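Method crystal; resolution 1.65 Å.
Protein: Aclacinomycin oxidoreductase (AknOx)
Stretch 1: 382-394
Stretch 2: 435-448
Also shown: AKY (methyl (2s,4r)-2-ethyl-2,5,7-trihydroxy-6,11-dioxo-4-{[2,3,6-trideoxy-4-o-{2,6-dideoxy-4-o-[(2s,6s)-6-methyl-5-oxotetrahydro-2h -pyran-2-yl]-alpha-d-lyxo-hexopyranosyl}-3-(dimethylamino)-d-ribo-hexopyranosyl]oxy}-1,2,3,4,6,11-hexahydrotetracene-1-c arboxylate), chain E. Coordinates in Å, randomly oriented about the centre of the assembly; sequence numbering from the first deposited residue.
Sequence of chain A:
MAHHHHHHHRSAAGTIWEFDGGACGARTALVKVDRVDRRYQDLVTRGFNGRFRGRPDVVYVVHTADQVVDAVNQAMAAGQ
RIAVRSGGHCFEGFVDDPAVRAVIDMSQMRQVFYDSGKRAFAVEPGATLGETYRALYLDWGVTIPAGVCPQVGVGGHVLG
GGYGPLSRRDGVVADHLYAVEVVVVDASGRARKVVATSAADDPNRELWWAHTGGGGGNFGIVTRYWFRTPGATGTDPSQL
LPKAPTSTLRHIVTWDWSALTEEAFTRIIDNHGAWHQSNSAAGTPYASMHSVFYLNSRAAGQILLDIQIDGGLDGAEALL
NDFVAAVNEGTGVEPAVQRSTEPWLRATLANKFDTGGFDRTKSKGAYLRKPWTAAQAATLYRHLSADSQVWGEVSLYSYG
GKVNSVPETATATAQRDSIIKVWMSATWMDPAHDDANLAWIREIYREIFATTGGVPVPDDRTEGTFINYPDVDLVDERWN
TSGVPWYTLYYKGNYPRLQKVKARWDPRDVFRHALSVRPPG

Stretch 1, residues 382-394: RHLSADSQVWGEV
Stretch 2 (435-448) DANLAWIREIYREI

The strongest polar link between the stretches is a salt bridge at their periphery. R382 NH1 lies 3.2 Å from E447 OE2, and the N-H...O angle of 135° makes the accompanying hydrogen bond weak; the carboxylate oxygen is itself less surely placed. R382 reaches it from a CA-to-CB bond directed sideways, with chi1 and chi2 both t and chi3 near -33°, while E447 has chi1 -149°, chi2 t and chi3 -83°. No other hydrogen bond crosses the contact, so the rest is held by packing.

Within stretch 1, the turn is fixed locally. Helix 382-385 ends as A386 leaves helical angles (phi/psi -59/147), though A386 N still donates to R382 O at 3.2 Å. S388 N then donates to A386 O (2.9 Å), and V390 N to S388 OG (2.5 Å, 165°), with S388 chi1 at 124°. V390 (-132/155) is extended and leads into the strand that runs through V394; G392 is at -102/154.

Stretch 2 is helical throughout, with phi/psi averaging near -62/-45 up to E447 and I448 at -78/-12, and i to i+4 bonds such as E443 N to A439 O, 3.0 Å. The axes of strand and helix run nearly parallel, 22° apart (signed -22°), and approach to 9.3 Å. The CA register is V390 with N437 (5.8 Å), G392 with I441 (7.2 Å) and H383 with I444 (6.6 Å); 602 Å² is buried.

W440 (chi1 149°, chi2 -99°) is the centre of the packing. V390, chi1 -18°, sets CG2 over the face of the W440 five-membered ring, 3.4 Å from the centroid and 19° off the normal, a CH-pi contact. G392 CA comes to 3.2 Å from W440 NE1, and the absence of a side chain matters here: an ideal CB would fall 1.8 Å from W440 CZ2. At the ring edge, H383 O is 3.1 Å from W440 CZ3, and L384 CD2 (chi1 m, chi2 t) adds an apolar contact 4.4 Å from W440 CH2.

H383 points toward the helix as a knob among W440, E443, I444 and E447. I444 CG2 packs 3.6 Å from H383 CB. Further along, N437 OD1 (chi1 m, chi2 -79°) approaches V390 CB to 3.2 Å and is buried without a polar partner.

W391 and E393 direct CA-to-CB away from the helix; W391 CZ3 instead meets AKY C1 at 3.3 Å, with the ligand over one face of the indole.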

ATOM      1  N   ARG A 382       8.997 -18.223 -17.791  1.00 18.92           N
ATOM      2  CA  ARG A 382       8.851 -19.665 -17.553  1.00 14.75           C
ATOM      3  C   ARG A 382       7.851 -19.967 -16.450  1.00 15.67           C
ATOM      4  O   ARG A 382       7.018 -20.879 -16.526  1.00 12.61           O
ATOM      5  CB  ARG A 382      10.192 -20.293 -17.194  1.00 16.09           C
ATOM      6  CG  ARG A 382      10.274 -21.801 -17.414  1.00 21.08           C
ATOM      7  CD  ARG A 382      11.600 -22.304 -16.835  1.00 26.72           C
ATOM      8  NE  ARG A 382      12.661 -21.296 -16.969  1.00 27.66           N
ATOM      9  CZ  ARG A 382      13.357 -20.787 -15.967  1.00 27.11           C
ATOM     10  NH1 ARG A 382      13.111 -21.181 -14.731  1.00 31.00           N
ATOM     11  NH2 ARG A 382      14.302 -19.877 -16.129  1.00 29.23           N
ATOM     12  N   HIS A 383       7.941 -19.209 -15.357  1.00 16.29           N
ATOM     13  CA  HIS A 383       7.019 -19.477 -14.247  1.00 16.55           C
ATOM     14  C   HIS A 383       5.614 -19.017 -14.564  1.00 18.11           C
ATOM     15  O   HIS A 383       4.621 -19.527 -14.030  1.00 16.22           O
ATOM     16  CB  HIS A 383       7.524 -18.784 -12.988  1.00 20.34           C
ATOM     17  CG  HIS A 383       8.307 -19.717 -12.110  1.00 20.32           C
ATOM     18  ND1 HIS A 383       9.677 -19.831 -12.174  1.00 21.02           N
ATOM     19  CD2 HIS A 383       7.897 -20.582 -11.161  1.00 21.27           C
ATOM     20  CE1 HIS A 383      10.074 -20.726 -11.294  1.00 20.26           C
ATOM     21  NE2 HIS A 383       9.020 -21.201 -10.658  1.00 22.12           N
ATOM     22  N   LEU A 384       5.502 -18.023 -15.459  1.00 15.81           N
ATOM     23  CA  LEU A 384       4.116 -17.608 -15.733  1.00 16.19           C
ATOM     24  C   LEU A 384       3.544 -18.545 -16.790  1.00 17.06           C
ATOM     25  O   LEU A 384       2.386 -18.928 -16.706  1.00 17.90           O
ATOM     26  CB  LEU A 384       4.058 -16.134 -16.111  1.00 14.94           C
ATOM     27  CG  LEU A 384       4.192 -15.133 -14.950  1.00 15.94           C
ATOM     28  CD1 LEU A 384       4.479 -13.720 -15.440  1.00 11.38           C
ATOM     29  CD2 LEU A 384       2.948 -15.154 -14.076  1.00 10.12           C
ATOM     30  N   SER A 385       4.343 -18.934 -17.773  1.00 18.11           N
ATOM     31  CA  SER A 385       3.842 -19.760 -18.864  1.00 17.05           C
ATOM     32  C   SER A 385       3.440 -21.166 -18.430  1.00 19.72           C
ATOM     33  O   SER A 385       2.563 -21.786 -19.046  1.00 18.84           O
ATOM     34  CB  SER A 385       4.888 -19.844 -19.980  1.00 19.08           C
ATOM     35  OG  SER A 385       4.246 -20.339 -21.152  1.00 18.28           O
ATOM     36  N   ALA A 386       4.066 -21.678 -17.380  1.00 20.22           N
ATOM     37  CA  ALA A 386       3.860 -23.036 -16.905  1.00 21.64           C
ATOM     38  C   ALA A 386       2.418 -23.334 -16.528  1.00 21.16           C
ATOM     39  O   ALA A 386       1.657 -22.509 -16.038  1.00 18.69           O
ATOM     40  CB  ALA A 386       4.771 -23.342 -15.714  1.00 23.45           C
ATOM     41  N   ASP A 387       2.056 -24.600 -16.764  1.00 21.30           N
ATOM     42  CA  ASP A 387       0.822 -25.175 -16.265  1.00 22.15           C
ATOM     43  C   ASP A 387       1.007 -25.533 -14.792  1.00 26.00           C
ATOM     44  O   ASP A 387       0.915 -26.680 -14.350  1.00 26.04           O
ATOM     45  CB  ASP A 387       0.416 -26.395 -17.085  1.00 24.30           C
ATOM     46  CG  ASP A 387      -0.867 -27.057 -16.643  1.00 24.21           C
ATOM     47  OD1 ASP A 387      -1.856 -26.338 -16.380  1.00 23.08           O
ATOM     48  OD2 ASP A 387      -0.878 -28.306 -16.541  1.00 23.93           O
ATOM     49  N   SER A 388       1.262 -24.479 -14.015  1.00 27.01           N
ATOM     50  CA  SER A 388       1.277 -24.531 -12.567  1.00 26.10           C
ATOM     51  C   SER A 388      -0.031 -25.106 -12.067  1.00 27.89           C
ATOM     52  O   SER A 388      -0.977 -25.348 -12.837  1.00 40.16           O
ATOM     53  CB  SER A 388       1.476 -23.111 -12.016  1.00 24.64           C
ATOM     54  OG  SER A 388       0.416 -22.774 -11.123  1.00 28.22           O
ATOM     55  N   GLN A 389      -0.201 -25.344 -10.762  1.00 26.16           N
ATOM     56  CA  GLN A 389      -1.608 -25.702 -10.467  1.00 29.92           C
ATOM     57  C   GLN A 389      -2.283 -24.547  -9.747  1.00 27.91           C
ATOM     58  O   GLN A 389      -3.349 -24.692  -9.162  1.00 26.53           O
ATOM     59  CB  GLN A 389      -1.708 -27.028  -9.719  1.00 32.47           C
ATOM     60  CG  GLN A 389      -2.977 -27.802 -10.032  1.00 35.49           C
ATOM     61  CD  GLN A 389      -2.827 -28.785 -11.185  1.00 37.67           C
ATOM     62  OE1 GLN A 389      -1.761 -29.368 -11.389  1.00 38.32           O
ATOM     63  NE2 GLN A 389      -3.898 -28.952 -11.953  1.00 36.81           N
ATOM     64  N   VAL A 390      -1.649 -23.368  -9.809  1.00 25.57           N
ATOM     65  CA  VAL A 390      -2.106 -22.219  -9.040  1.00 25.92           C
ATOM     66  C   VAL A 390      -2.213 -20.922  -9.846  1.00 23.42           C
ATOM     67  O   VAL A 390      -1.530 -20.719 -10.848  1.00 24.04           O
ATOM     68  CB  VAL A 390      -1.168 -21.912  -7.851  1.00 27.02           C
ATOM     69  CG1 VAL A 390      -0.266 -23.076  -7.481  1.00 17.43           C
ATOM     70  CG2 VAL A 390      -0.322 -20.684  -8.176  1.00 24.23           C
ATOM     71  N   TRP A 391      -3.083 -20.046  -9.358  1.00 24.32           N
ATOM     72  CA  TRP A 391      -3.403 -18.738  -9.897  1.00 25.73           C
ATOM     73  C   TRP A 391      -2.386 -17.673  -9.502  1.00 23.91           C
ATOM     74  O   TRP A 391      -2.637 -16.914  -8.559  1.00 19.44           O
ATOM     75  CB  TRP A 391      -4.788 -18.298  -9.403  1.00 28.91           C
ATOM     76  CG  TRP A 391      -5.713 -17.892 -10.503  1.00 30.78           C
ATOM     77  CD1 TRP A 391      -6.164 -16.639 -10.789  1.00 31.48           C
ATOM     78  CD2 TRP A 391      -6.305 -18.770 -11.473  1.00 31.72           C
ATOM     79  NE1 TRP A 391      -7.004 -16.683 -11.882  1.00 34.75           N
ATOM     80  CE2 TRP A 391      -7.104 -17.980 -12.319  1.00 33.13           C
ATOM     81  CE3 TRP A 391      -6.231 -20.142 -11.703  1.00 31.14           C
ATOM     82  CZ2 TRP A 391      -7.829 -18.514 -13.383  1.00 29.69           C
ATOM     83  CZ3 TRP A 391      -6.952 -20.669 -12.763  1.00 31.66           C
ATOM     84  CH2 TRP A 391      -7.740 -19.857 -13.586  1.00 30.54           C
ATOM     85  N   GLY A 392      -1.253 -17.610 -10.193  1.00 18.11           N
ATOM     86  CA  GLY A 392      -0.173 -16.693  -9.945  1.00 18.64           C
ATOM     87  C   GLY A 392      -0.117 -15.516 -10.889  1.00 19.86           C
ATOM     88  O   GLY A 392      -0.573 -15.501 -12.041  1.00 15.77           O
ATOM     89  N   GLU A 393       0.472 -14.409 -10.411  1.00 19.41           N
ATOM     90  CA  GLU A 393       0.657 -13.282 -11.323  1.00 21.46           C
ATOM     91  C   GLU A 393       1.669 -12.280 -10.765  1.00 17.31           C
ATOM     92  O   GLU A 393       1.894 -12.208  -9.562  1.00 13.37           O
ATOM     93  CB  GLU A 393      -0.659 -12.583 -11.640  1.00 25.70           C
ATOM     94  CG  GLU A 393      -1.470 -12.052 -10.463  1.00 27.80           C
ATOM     95  CD  GLU A 393      -1.508 -10.528 -10.520  1.00 29.72           C
ATOM     96  OE1 GLU A 393      -2.576  -9.902 -10.349  1.00 23.66           O
ATOM     97  OE2 GLU A 393      -0.401  -9.994 -10.752  1.00 30.48           O
ATOM     98  N   VAL A 394       2.226 -11.543 -11.717  1.00 16.34           N
ATOM     99  CA  VAL A 394       3.143 -10.453 -11.466  1.00 12.92           C
ATOM    100  C   VAL A 394       2.590  -9.134 -11.975  1.00 15.06           C
ATOM    101  O   VAL A 394       2.332  -8.964 -13.160  1.00 17.19           O
ATOM    102  CB  VAL A 394       4.498 -10.700 -12.172  1.00 12.41           C
ATOM    103  CG1 VAL A 394       5.394  -9.478 -12.003  1.00  6.06           C
ATOM    104  CG2 VAL A 394       5.093 -12.008 -11.662  1.00 13.60           C
ATOM    105  N   ASP A 435      -0.378 -25.335   0.565  1.00 20.59           N
ATOM    106  CA  ASP A 435       0.998 -25.762   0.329  1.00 19.97           C
ATOM    107  C   ASP A 435       1.425 -25.563  -1.116  1.00 15.65           C
ATOM    108  O   ASP A 435       2.525 -25.082  -1.402  1.00 15.42           O
ATOM    109  CB  ASP A 435       1.166 -27.231   0.747  1.00 20.39           C
ATOM    110  CG  ASP A 435       1.200 -27.360   2.267  1.00 23.18           C
ATOM    111  OD1 ASP A 435       1.852 -26.519   2.921  1.00 24.50           O
ATOM    112  OD2 ASP A 435       0.563 -28.295   2.793  1.00 25.94           O
ATOM    113  N   ALA A 436       0.573 -25.929  -2.065  1.00 18.79           N
ATOM    114  CA  ALA A 436       0.943 -25.781  -3.473  1.00 17.46           C
ATOM    115  C   ALA A 436       1.044 -24.305  -3.824  1.00 16.39           C
ATOM    116  O   ALA A 436       1.987 -23.856  -4.468  1.00 12.94           O
ATOM    117  CB  ALA A 436      -0.066 -26.490  -4.365  1.00 21.03           C
ATOM    118  N   ASN A 437       0.047 -23.533  -3.374  1.00 18.95           N
ATOM    119  CA  ASN A 437       0.091 -22.091  -3.651  1.00 19.75           C
ATOM    120  C   ASN A 437       1.316 -21.444  -3.032  1.00 19.47           C
ATOM    121  O   ASN A 437       2.080 -20.766  -3.730  1.00 21.27           O
ATOM    122  CB  ASN A 437      -1.202 -21.429  -3.164  1.00 15.54           C
ATOM    123  CG  ASN A 437      -2.354 -21.613  -4.133  1.00 12.83           C
ATOM    124  OD1 ASN A 437      -2.413 -20.897  -5.140  1.00 17.86           O
ATOM    125  ND2 ASN A 437      -3.260 -22.536  -3.815  1.00 11.34           N
ATOM    126  N   LEU A 438       1.539 -21.644  -1.740  1.00 19.21           N
ATOM    127  CA  LEU A 438       2.704 -21.074  -1.068  1.00 17.36           C
ATOM    128  C   LEU A 438       3.997 -21.416  -1.803  1.00 15.25           C
ATOM    129  O   LEU A 438       4.873 -20.570  -1.990  1.00 16.59           O
ATOM    130  CB  LEU A 438       2.785 -21.559   0.380  1.00 15.86           C
ATOM    131  CG  LEU A 438       1.750 -20.978   1.349  1.00 16.01           C
ATOM    132  CD1 LEU A 438       1.528 -21.917   2.525  1.00 19.90           C
ATOM    133  CD2 LEU A 438       2.203 -19.604   1.824  1.00 13.19           C
ATOM    134  N   ALA A 439       4.116 -22.670  -2.238  1.00 15.57           N
ATOM    135  CA  ALA A 439       5.333 -23.063  -2.950  1.00 19.79           C
ATOM    136  C   ALA A 439       5.568 -22.202  -4.183  1.00 20.69           C
ATOM    137  O   ALA A 439       6.660 -21.693  -4.444  1.00 24.22           O
ATOM    138  CB  ALA A 439       5.251 -24.535  -3.340  1.00 24.99           C
ATOM    139  N   TRP A 440       4.519 -22.025  -4.970  1.00 22.67           N
ATOM    140  CA  TRP A 440       4.544 -21.234  -6.184  1.00 23.07           C
ATOM    141  C   TRP A 440       5.075 -19.827  -5.966  1.00 20.52           C
ATOM    142  O   TRP A 440       6.024 -19.398  -6.618  1.00 15.16           O
ATOM    143  CB  TRP A 440       3.112 -21.186  -6.754  1.00 29.69           C
ATOM    144  CG  TRP A 440       2.808 -19.911  -7.481  1.00 36.91           C
ATOM    145  CD1 TRP A 440       2.132 -18.813  -7.027  1.00 38.82           C
ATOM    146  CD2 TRP A 440       3.193 -19.620  -8.828  1.00 39.74           C
ATOM    147  NE1 TRP A 440       2.078 -17.866  -8.012  1.00 39.30           N
ATOM    148  CE2 TRP A 440       2.716 -18.330  -9.126  1.00 40.73           C
ATOM    149  CE3 TRP A 440       3.896 -20.335  -9.802  1.00 41.05           C
ATOM    150  CZ2 TRP A 440       2.919 -17.729 -10.366  1.00 42.63           C
ATOM    151  CZ3 TRP A 440       4.094 -19.732 -11.028  1.00 42.62           C
ATOM    152  CH2 TRP A 440       3.611 -18.446 -11.302  1.00 42.67           C
ATOM    153  N   ILE A 441       4.444 -19.072  -5.053  1.00 17.13           N
ATOM    154  CA  ILE A 441       4.825 -17.668  -4.919  1.00 17.42           C
ATOM    155  C   ILE A 441       6.251 -17.510  -4.407  1.00 15.04           C
ATOM    156  O   ILE A 441       6.968 -16.571  -4.751  1.00 13.68           O
ATOM    157  CB  ILE A 441       3.893 -16.873  -3.976  1.00 19.58           C
ATOM    158  CG1 ILE A 441       3.326 -17.654  -2.797  1.00 20.94           C
ATOM    159  CG2 ILE A 441       2.764 -16.245  -4.778  1.00 26.31           C
ATOM    160  CD1 ILE A 441       4.294 -17.853  -1.651  1.00 31.00           C
ATOM    161  N   ARG A 442       6.666 -18.456  -3.553  1.00 10.74           N
ATOM    162  CA  ARG A 442       8.013 -18.280  -3.008  1.00 18.16           C
ATOM    163  C   ARG A 442       9.063 -18.557  -4.074  1.00 20.42           C
ATOM    164  O   ARG A 442      10.061 -17.844  -4.156  1.00 17.60           O
ATOM    165  CB  ARG A 442       8.216 -19.191  -1.800  1.00 16.15           C
ATOM    166  CG  ARG A 442       7.460 -18.741  -0.567  1.00 16.49           C
ATOM    167  CD  ARG A 442       7.087 -19.964   0.273  1.00 19.21           C
ATOM    168  NE  ARG A 442       6.735 -19.540   1.624  1.00 20.69           N
ATOM    169  CZ  ARG A 442       6.118 -20.226   2.557  1.00 20.44           C
ATOM    170  NH1 ARG A 442       5.727 -21.467   2.332  1.00 21.87           N
ATOM    171  NH2 ARG A 442       5.890 -19.656   3.736  1.00 14.40           N
ATOM    172  N   GLU A 443       8.827 -19.592  -4.863  1.00 21.53           N
ATOM    173  CA  GLU A 443       9.711 -19.962  -5.959  1.00 21.96           C
ATOM    174  C   GLU A 443       9.927 -18.858  -6.979  1.00 17.52           C
ATOM    175  O   GLU A 443      11.074 -18.602  -7.348  1.00 21.43           O
ATOM    176  CB  GLU A 443       9.134 -21.192  -6.673  1.00 25.15           C
ATOM    177  CG  GLU A 443       9.537 -22.524  -6.060  1.00 28.85           C
ATOM    178  CD  GLU A 443       8.433 -23.559  -6.180  1.00 31.36           C
ATOM    179  OE1 GLU A 443       8.484 -24.590  -5.463  1.00 23.71           O
ATOM    180  OE2 GLU A 443       7.502 -23.343  -6.988  1.00 39.06           O
ATOM    181  N   ILE A 444       8.891 -18.172  -7.484  1.00 17.75           N
ATOM    182  CA  ILE A 444       9.149 -17.116  -8.455  1.00 13.68           C
ATOM    183  C   ILE A 444      10.003 -15.977  -7.895  1.00 12.76           C
ATOM    184  O   ILE A 444      10.886 -15.433  -8.564  1.00 18.14           O
ATOM    185  CB  ILE A 444       7.870 -16.427  -8.997  1.00 17.56           C
ATOM    186  CG1 ILE A 444       6.568 -17.063  -8.561  1.00 18.20           C
ATOM    187  CG2 ILE A 444       7.981 -16.279 -10.513  1.00 20.12           C
ATOM    188  CD1 ILE A 444       5.341 -16.200  -8.786  1.00 21.91           C
ATOM    189  N   TYR A 445       9.694 -15.623  -6.650  1.00 10.89           N
ATOM    190  CA  TYR A 445      10.376 -14.523  -5.986  1.00 14.01           C
ATOM    191  C   TYR A 445      11.866 -14.783  -5.772  1.00 14.44           C
ATOM    192  O   TYR A 445      12.697 -13.967  -6.180  1.00 14.43           O
ATOM    193  CB  TYR A 445       9.713 -14.259  -4.633  1.00 15.39           C
ATOM    194  CG  TYR A 445      10.000 -12.892  -4.054  1.00 15.36           C
ATOM    195  CD1 TYR A 445      10.889 -12.725  -3.008  1.00 16.11           C
ATOM    196  CD2 TYR A 445       9.355 -11.767  -4.554  1.00 12.46           C
ATOM    197  CE1 TYR A 445      11.151 -11.469  -2.476  1.00 18.15           C
ATOM    198  CE2 TYR A 445       9.607 -10.516  -4.029  1.00 14.66           C
ATOM    199  CZ  TYR A 445      10.502 -10.372  -2.994  1.00 17.54           C
ATOM    200  OH  TYR A 445      10.742  -9.122  -2.476  1.00 19.13           O
ATOM    201  N   ARG A 446      12.194 -15.898  -5.126  1.00 15.65           N
ATOM    202  CA  ARG A 446      13.582 -16.242  -4.844  1.00 15.24           C
ATOM    203  C   ARG A 446      14.396 -16.351  -6.129  1.00 17.58           C
ATOM    204  O   ARG A 446      15.573 -16.009  -6.226  1.00 20.21           O
ATOM    205  CB  ARG A 446      13.660 -17.554  -4.060  1.00 13.35           C
ATOM    206  N   GLU A 447      13.734 -16.866  -7.162  1.00 18.15           N
ATOM    207  CA  GLU A 447      14.428 -17.066  -8.437  1.00 15.84           C
ATOM    208  C   GLU A 447      14.692 -15.752  -9.140  1.00 14.96           C
ATOM    209  O   GLU A 447      15.786 -15.564  -9.696  1.00 18.83           O
ATOM    210  CB  GLU A 447      13.583 -18.009  -9.287  1.00 18.20           C
ATOM    211  CG  GLU A 447      14.370 -18.902 -10.233  1.00 24.33           C
ATOM    212  CD  GLU A 447      13.408 -19.573 -11.203  1.00 28.50           C
ATOM    213  OE1 GLU A 447      12.830 -20.611 -10.811  1.00 29.60           O
ATOM    214  OE2 GLU A 447      13.248 -19.028 -12.315  1.00 30.39           O
ATOM    215  N   ILE A 448      13.760 -14.784  -9.174  1.00 14.94           N
ATOM    216  CA  ILE A 448      14.242 -13.564  -9.828  1.00 16.88           C
ATOM    217  C   ILE A 448      15.132 -12.753  -8.890  1.00 15.61           C
ATOM    218  O   ILE A 448      15.802 -11.818  -9.342  1.00 25.93           O
ATOM    219  CB  ILE A 448      13.152 -12.647 -10.404  1.00 20.85           C
ATOM    220  CG1 ILE A 448      13.025 -11.323  -9.634  1.00 16.48           C
ATOM    221  CG2 ILE A 448      11.812 -13.349 -10.550  1.00 14.98           C
ATOM    222  CD1 ILE A 448      11.618 -11.099  -9.167  1.00 22.49           C
TER
HETATM  223  O15 AKY E 601      -0.399  -1.876  -4.815  0.68 19.00           O
HETATM  224  C42 AKY E 601      -1.400  -2.604  -4.941  0.68 18.15           C
HETATM  225  C40 AKY E 601      -2.352  -2.294  -6.121  0.68 20.21           C
HETATM  226  C38 AKY E 601      -3.460  -3.250  -6.302  0.68 21.14           C
HETATM  227  C39 AKY E 601      -1.590  -3.991  -4.200  0.68 19.78           C
HETATM  228  C41 AKY E 601      -0.772  -4.989  -3.834  0.68 28.90           C
HETATM  229  O14 AKY E 601      -2.909  -4.488  -4.207  0.68 19.65           O
HETATM  230  C37 AKY E 601      -3.462  -4.514  -5.516  0.68 19.03           C
HETATM  231  O13 AKY E 601      -4.754  -5.065  -5.554  0.68 16.38           O
HETATM  232  C35 AKY E 601      -4.820  -6.455  -5.678  0.68 17.83           C
HETATM  233  C34 AKY E 601      -5.257  -6.905  -7.076  0.68 14.14           C
HETATM  234  C36 AKY E 601      -4.846  -5.997  -8.100  0.68 10.85           C
HETATM  235  O11 AKY E 601      -6.751  -7.198  -7.211  0.68 17.33           O
HETATM  236  C33 AKY E 601      -5.633  -7.086  -4.563  0.68 18.12           C
HETATM  237  O12 AKY E 601      -5.234  -6.744  -3.138  0.68 18.15           O
HETATM  238  C32 AKY E 601      -7.008  -7.116  -4.809  0.68 20.68           C
HETATM  239  C31 AKY E 601      -7.315  -7.860  -5.964  0.68 21.39           C
HETATM  240  O7  AKY E 601      -8.944 -13.152  -9.358  0.68 30.98           O
HETATM  241  C7  AKY E 601     -10.216 -13.727  -9.054  0.68 27.62           C
HETATM  242  C8  AKY E 601     -11.289 -12.886  -9.628  0.68 29.31           C
HETATM  243  C9  AKY E 601     -11.469 -13.191 -11.093  0.68 27.74           C
HETATM  244  O9  AKY E 601     -10.207 -13.133 -11.661  0.68 23.87           O
HETATM  245  C13 AKY E 601     -12.450 -12.231 -11.662  0.68 27.33           C
HETATM  246  C14 AKY E 601     -11.799 -10.860 -11.469  0.68 19.43           C
HETATM  247  C20 AKY E 601     -10.202 -15.096  -9.655  0.68 24.55           C
HETATM  248  C19 AKY E 601     -11.006 -15.496 -10.725  0.68 24.05           C
HETATM  249  C10 AKY E 601     -12.075 -14.538 -11.192  0.68 24.52           C
HETATM  250  C11 AKY E 601     -10.972 -16.811 -11.188  0.68 20.26           C
HETATM  251  C18 AKY E 601     -10.144 -17.754 -10.578  0.68 18.40           C
HETATM  252  C17 AKY E 601      -9.337 -17.373  -9.499  0.68 17.54           C
HETATM  253  C6  AKY E 601      -9.374 -16.052  -9.067  0.68 21.21           C
HETATM  254  O6  AKY E 601      -8.612 -15.654  -8.027  0.68 14.26           O
HETATM  255  C12 AKY E 601     -10.167 -19.095 -11.025  0.68 18.55           C
HETATM  256  O3  AKY E 601     -10.871 -19.454 -11.994  0.68 26.45           O
HETATM  257  C15 AKY E 601      -9.375 -20.057 -10.352  0.68 14.28           C
HETATM  258  C1  AKY E 601      -9.448 -21.392 -10.746  0.68 13.08           C
HETATM  259  C2  AKY E 601      -8.731 -22.391 -10.087  0.68 13.73           C
HETATM  260  C3  AKY E 601      -7.918 -22.017  -9.017  0.68 14.57           C
HETATM  261  C16 AKY E 601      -8.563 -19.678  -9.260  0.68 16.66           C
HETATM  262  C5  AKY E 601      -8.541 -18.333  -8.831  0.68 16.19           C
HETATM  263  O5  AKY E 601      -7.898 -17.912  -7.849  0.68 11.24           O
HETATM  264  C4  AKY E 601      -7.834 -20.687  -8.612  0.68 17.91           C
HETATM  265  O4  AKY E 601      -7.034 -20.400  -7.553  0.68 17.83           O
HETATM  266  O18 AKY E 601      -6.930  -9.244  -5.943  0.68 29.94           O
HETATM  267  C45 AKY E 601      -8.318 -12.607  -8.188  0.68 33.76           C
HETATM  268  C43 AKY E 601     -13.252 -14.690 -10.232  0.68 26.00           C
HETATM  269  O16 AKY E 601     -13.081 -14.951  -9.036  0.68 35.03           O
HETATM  270  O17 AKY E 601     -14.535 -14.567 -10.681  0.68 25.78           O
HETATM  271  C44 AKY E 601     -15.206 -15.807 -10.419  0.68 31.42           C
HETATM  272  O19 AKY E 601      -9.145 -11.722  -7.473  0.68 34.50           O
HETATM  273  C47 AKY E 601      -6.457 -11.044  -7.496  0.68 34.13           C
HETATM  274  N11 AKY E 601      -5.397 -11.518  -6.587  0.68 32.00           N
HETATM  275  C52 AKY E 601      -4.040 -11.186  -6.857  0.68 17.56           C
HETATM  276  C51 AKY E 601      -5.711 -11.650  -5.205  0.68 38.26           C
HETATM  277  C46 AKY E 601      -7.027 -11.913  -8.610  0.68 33.72           C
HETATM  278  C48 AKY E 601      -7.483 -10.010  -7.030  0.68 33.41           C
HETATM  279  C49 AKY E 601      -8.742 -10.704  -6.540  0.68 34.43           C
HETATM  280  C50 AKY E 601      -9.009 -10.864  -5.039  0.68 32.63           C